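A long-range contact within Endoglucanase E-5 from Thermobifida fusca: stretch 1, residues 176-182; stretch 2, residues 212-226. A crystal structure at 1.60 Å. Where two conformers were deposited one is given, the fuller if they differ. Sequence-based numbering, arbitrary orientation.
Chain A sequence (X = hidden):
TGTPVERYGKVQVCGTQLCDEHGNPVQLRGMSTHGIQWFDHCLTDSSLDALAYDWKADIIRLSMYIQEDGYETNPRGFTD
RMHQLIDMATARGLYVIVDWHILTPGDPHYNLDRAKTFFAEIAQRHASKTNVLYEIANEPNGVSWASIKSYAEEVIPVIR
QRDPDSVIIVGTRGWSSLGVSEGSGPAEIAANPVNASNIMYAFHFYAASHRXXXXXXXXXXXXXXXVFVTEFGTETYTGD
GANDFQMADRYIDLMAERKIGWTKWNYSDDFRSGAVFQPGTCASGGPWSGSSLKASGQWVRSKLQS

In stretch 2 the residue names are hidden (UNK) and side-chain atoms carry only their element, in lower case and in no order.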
# COMPACT_ATOMS: atom_id res chain seq x y z
N SER A 176 -4.79 9.40 4.98
CA SER A 176 -4.12 8.33 5.72
C SER A 176 -2.87 8.84 6.44
O SER A 176 -1.83 8.20 6.43
CB SER A 176 -3.84 7.13 4.82
OG SER A 176 -5.05 6.42 4.59
N SER A 177 -3.01 9.99 7.09
CA SER A 177 -1.93 10.54 7.91
C SER A 177 -2.15 10.28 9.40
O SER A 177 -1.60 10.99 10.23
CB SER A 177 -1.80 12.04 7.66
OG SER A 177 -2.96 12.73 8.09
N LEU A 178 -2.95 9.27 9.73
CA LEU A 178 -3.35 8.99 11.11
C LEU A 178 -4.00 10.22 11.75
O LEU A 178 -3.93 10.42 12.96
CB LEU A 178 -2.17 8.48 11.95
CG LEU A 178 -1.57 7.13 11.51
CD1 LEU A 178 -0.18 6.96 12.09
CD2 LEU A 178 -2.46 5.98 11.92
N GLY A 179 -4.62 11.05 10.92
CA GLY A 179 -5.25 12.28 11.37
C GLY A 179 -4.35 13.49 11.47
O GLY A 179 -4.85 14.58 11.68
N VAL A 180 -3.04 13.33 11.30
CA VAL A 180 -2.10 14.43 11.54
C VAL A 180 -2.38 15.65 10.65
O VAL A 180 -2.34 16.79 11.12
CB VAL A 180 -0.63 13.98 11.37
CG1 VAL A 180 0.34 15.16 11.49
CG2 VAL A 180 -0.27 12.91 12.40
N SER A 181 -2.69 15.41 9.38
CA SER A 181 -2.91 16.49 8.42
C SER A 181 -4.22 17.24 8.67
O SER A 181 -4.41 18.34 8.14
CB SER A 181 -2.89 15.94 7.00
OG SER A 181 -4.12 15.31 6.68
N GLU A 182 -5.11 16.66 9.47
CA GLU A 182 -6.40 17.30 9.80
C GLU A 182 -6.48 17.64 11.30
O GLU A 182 -7.57 17.68 11.88
CB GLU A 182 -7.56 16.41 9.33
CG GLU A 182 -7.66 16.35 7.81
CD GLU A 182 -8.80 15.49 7.27
OE1 GLU A 182 -9.54 14.89 8.08
OE2 GLU A 182 -8.95 15.43 6.02
N UNK A 212 8.94 16.02 11.80
CA UNK A 212 8.93 15.32 13.08
C UNK A 212 7.54 15.01 13.63
O UNK A 212 7.37 14.00 14.32
o UNK A 212 12.10 15.97 14.74
c UNK A 212 9.75 16.10 14.12
c UNK A 212 11.24 16.05 13.84
o UNK A 212 11.63 16.11 12.66
N UNK A 213 6.56 15.86 13.36
CA UNK A 213 5.20 15.59 13.83
C UNK A 213 4.56 14.37 13.16
O UNK A 213 3.76 13.68 13.78
c UNK A 213 4.00 17.34 12.36
c UNK A 213 4.28 16.84 13.78
n UNK A 213 5.01 17.30 11.49
o UNK A 213 2.90 17.80 12.07
N UNK A 214 4.94 14.09 11.92
CA UNK A 214 4.47 12.89 11.23
C UNK A 214 5.24 11.66 11.71
O UNK A 214 4.65 10.61 11.95
c UNK A 214 1.45 14.26 7.89
c UNK A 214 3.58 15.33 9.28
o UNK A 214 0.58 16.46 7.53
c UNK A 214 2.44 13.42 8.42
c UNK A 214 3.52 13.96 9.13
c UNK A 214 4.59 13.07 9.71
c UNK A 214 1.55 15.62 8.06
c UNK A 214 2.61 16.16 8.74
N UNK A 215 6.56 11.79 11.85
CA UNK A 215 7.40 10.71 12.37
C UNK A 215 6.96 10.31 13.78
O UNK A 215 6.83 9.13 14.09
c UNK A 215 9.92 10.09 12.75
c UNK A 215 11.27 10.76 12.98
c UNK A 215 10.04 9.02 11.69
c UNK A 215 8.88 11.12 12.34
N UNK A 216 6.72 11.30 14.63
CA UNK A 216 6.23 11.05 15.98
C UNK A 216 4.89 10.31 16.01
O UNK A 216 4.69 9.40 16.82
o UNK A 216 8.48 12.26 17.13
c UNK A 216 6.11 12.36 16.77
c UNK A 216 7.47 12.94 17.16
n UNK A 216 7.49 14.21 17.52
N UNK A 217 3.97 10.69 15.12
CA UNK A 217 2.66 10.06 15.04
C UNK A 217 2.78 8.59 14.64
O UNK A 217 2.02 7.76 15.12
c UNK A 217 1.76 10.81 14.07
N UNK A 218 3.71 8.28 13.74
CA UNK A 218 3.93 6.90 13.34
C UNK A 218 4.46 6.06 14.51
O UNK A 218 4.00 4.94 14.73
c UNK A 218 5.24 5.47 11.60
c UNK A 218 4.89 6.86 12.15
c UNK A 218 6.16 5.63 10.42
c UNK A 218 3.98 4.71 11.20
N UNK A 219 5.41 6.61 15.25
CA UNK A 219 5.92 5.97 16.46
C UNK A 219 4.79 5.73 17.47
O UNK A 219 4.64 4.63 18.01
n UNK A 219 9.39 9.79 17.56
c UNK A 219 8.36 6.21 17.18
n UNK A 219 10.35 7.73 17.23
c UNK A 219 10.33 9.04 17.03
c UNK A 219 9.38 6.97 18.03
n UNK A 219 11.27 9.62 16.28
c UNK A 219 7.00 6.84 17.12
N UNK A 220 3.99 6.77 17.70
CA UNK A 220 2.86 6.70 18.62
C UNK A 220 1.86 5.61 18.21
O UNK A 220 1.44 4.81 19.03
c UNK A 220 2.17 8.06 18.67
o UNK A 220 -0.64 9.63 20.44
c UNK A 220 1.02 8.14 19.65
o UNK A 220 0.63 10.35 18.79
c UNK A 220 0.29 9.47 19.62
N UNK A 221 1.52 5.57 16.93
CA UNK A 221 0.52 4.63 16.44
C UNK A 221 1.00 3.21 16.63
O UNK A 221 0.22 2.33 16.99
c UNK A 221 0.25 4.90 14.97
N UNK A 222 2.30 2.98 16.40
CA UNK A 222 2.85 1.64 16.43
C UNK A 222 2.83 1.04 17.84
O UNK A 222 2.91 -0.18 18.00
c UNK A 222 4.26 1.61 15.83
o UNK A 222 5.19 2.22 16.69
N UNK A 223 2.71 1.89 18.87
CA UNK A 223 2.48 1.41 20.25
C UNK A 223 1.08 0.83 20.46
O UNK A 223 0.88 0.01 21.35
c UNK A 223 5.11 2.40 21.71
c UNK A 223 2.62 2.54 21.28
c UNK A 223 3.94 3.27 21.28
o UNK A 223 4.94 1.46 22.53
o UNK A 223 6.23 2.69 21.23
N UNK A 224 0.11 1.28 19.66
CA UNK A 224 -1.32 1.06 19.93
C UNK A 224 -2.00 0.02 19.03
O UNK A 224 -2.95 -0.62 19.44
c UNK A 224 -2.10 4.90 20.02
c UNK A 224 -1.51 3.60 20.52
c UNK A 224 -2.08 2.39 19.78
c UNK A 224 -1.75 3.45 22.01
N UNK A 225 -1.53 -0.09 17.79
CA UNK A 225 -2.18 -0.96 16.80
C UNK A 225 -1.22 -1.20 15.64
O UNK A 225 -0.22 -0.50 15.52
c UNK A 225 -2.80 2.88 14.44
c UNK A 225 -3.50 -0.36 16.31
c UNK A 225 -3.41 1.11 15.96
c UNK A 225 -3.86 3.42 16.52
c UNK A 225 -3.93 2.07 16.83
c UNK A 225 -3.31 3.82 15.31
c UNK A 225 -2.86 1.53 14.76
N UNK A 226 -1.50 -2.19 14.79
CA UNK A 226 -0.61 -2.46 13.65
C UNK A 226 -0.75 -1.41 12.58
O UNK A 226 -1.86 -1.03 12.24
c UNK A 226 -2.63 -3.13 14.82
c UNK A 226 -2.00 -4.35 14.22
c UNK A 226 -1.08 -3.83 13.15

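Position 212 is the first of the stretch and already helical, with two carbons, the second carrying two oxygens, and stays out of reach of stretch 1: D212, with D rather than N because the terminal atoms are both oxygen. Position 213 also has two carbons, but the second bears one oxygen and one nitrogen; its CB points toward the loop, and the oxygen lies 3.7 Å from V180 CG1. This is N213, and its OD1 is that oxygen.

Position 214 carries one carbon and then a six-carbon ring bearing an oxygen. Its CB leaves sideways, yet the ring comes nearer to the loop. V180 CG1 sits 3.6 Å from the ring centroid, 11° off the normal, a CH-pi contact over the face; S177 CB comes to 3.9 Å from a ring carbon, and S181 CB to 3.5 Å from the ring's oxygen. This is Y214, the ring carbon being CE1 and the oxygen OH.

Position 215, four carbons forked at the second, is out of reach of the loop, its side chain no nearer than 9.3 Å: L215. Position 216, two carbons ending in oxygen and nitrogen, is exposed: N216. Position 217 has a single carbon, its CB, 3.4 Å from V180 CG2, so it is A217; the side chain ends there, and L178 CD1 also lies 3.8 Å from the backbone atom A217 O.

Position 218 again shows four carbons forked at the second, leaving sideways, and L178 CD1 lies 4.3 Å from its CA: L218. Position 219 has three carbons, a nitrogen, and a carbon carrying two more nitrogens: R219, whose NH1 donates to N216 OD1 at 2.7 Å. Position 220, three carbons ending in two oxygens, points its CB toward the loop without contact: E220.

Position 221 is one carbon, its CB, 3.6 Å from L178 CD1: A221. Position 222, a carbon and an oxygen, is S222, whose OG donates to R219 O at 2.8 Å. Position 223 repeats the three-carbon carboxylate, E223, and position 224 the forked four carbons, L224; neither reaches the loop. Position 225 has one carbon and a plain six-carbon ring with L178 CD2 at its edge, 4.0 Å from the nearest ring carbon: F225. Position 226 closes three carbons onto its own nitrogen: P226.

The rule is spacing plus size. Y214, A217 and A221 lie along the helix where the loop meets it, and F225, near its end, adds its ring. V180 packs against the Y214 ring and A217 CB, while L178 reaches A221 CB and the edge of the F225 ring. A type I' turn from S177 to V180 presents both, and S181 N donates to S177 OG at 3.0 Å, bracing the loop. No hydrogen bond crosses; apolar packing does the work.

Stretch 2 (212-226) DNYLNALREASELFP
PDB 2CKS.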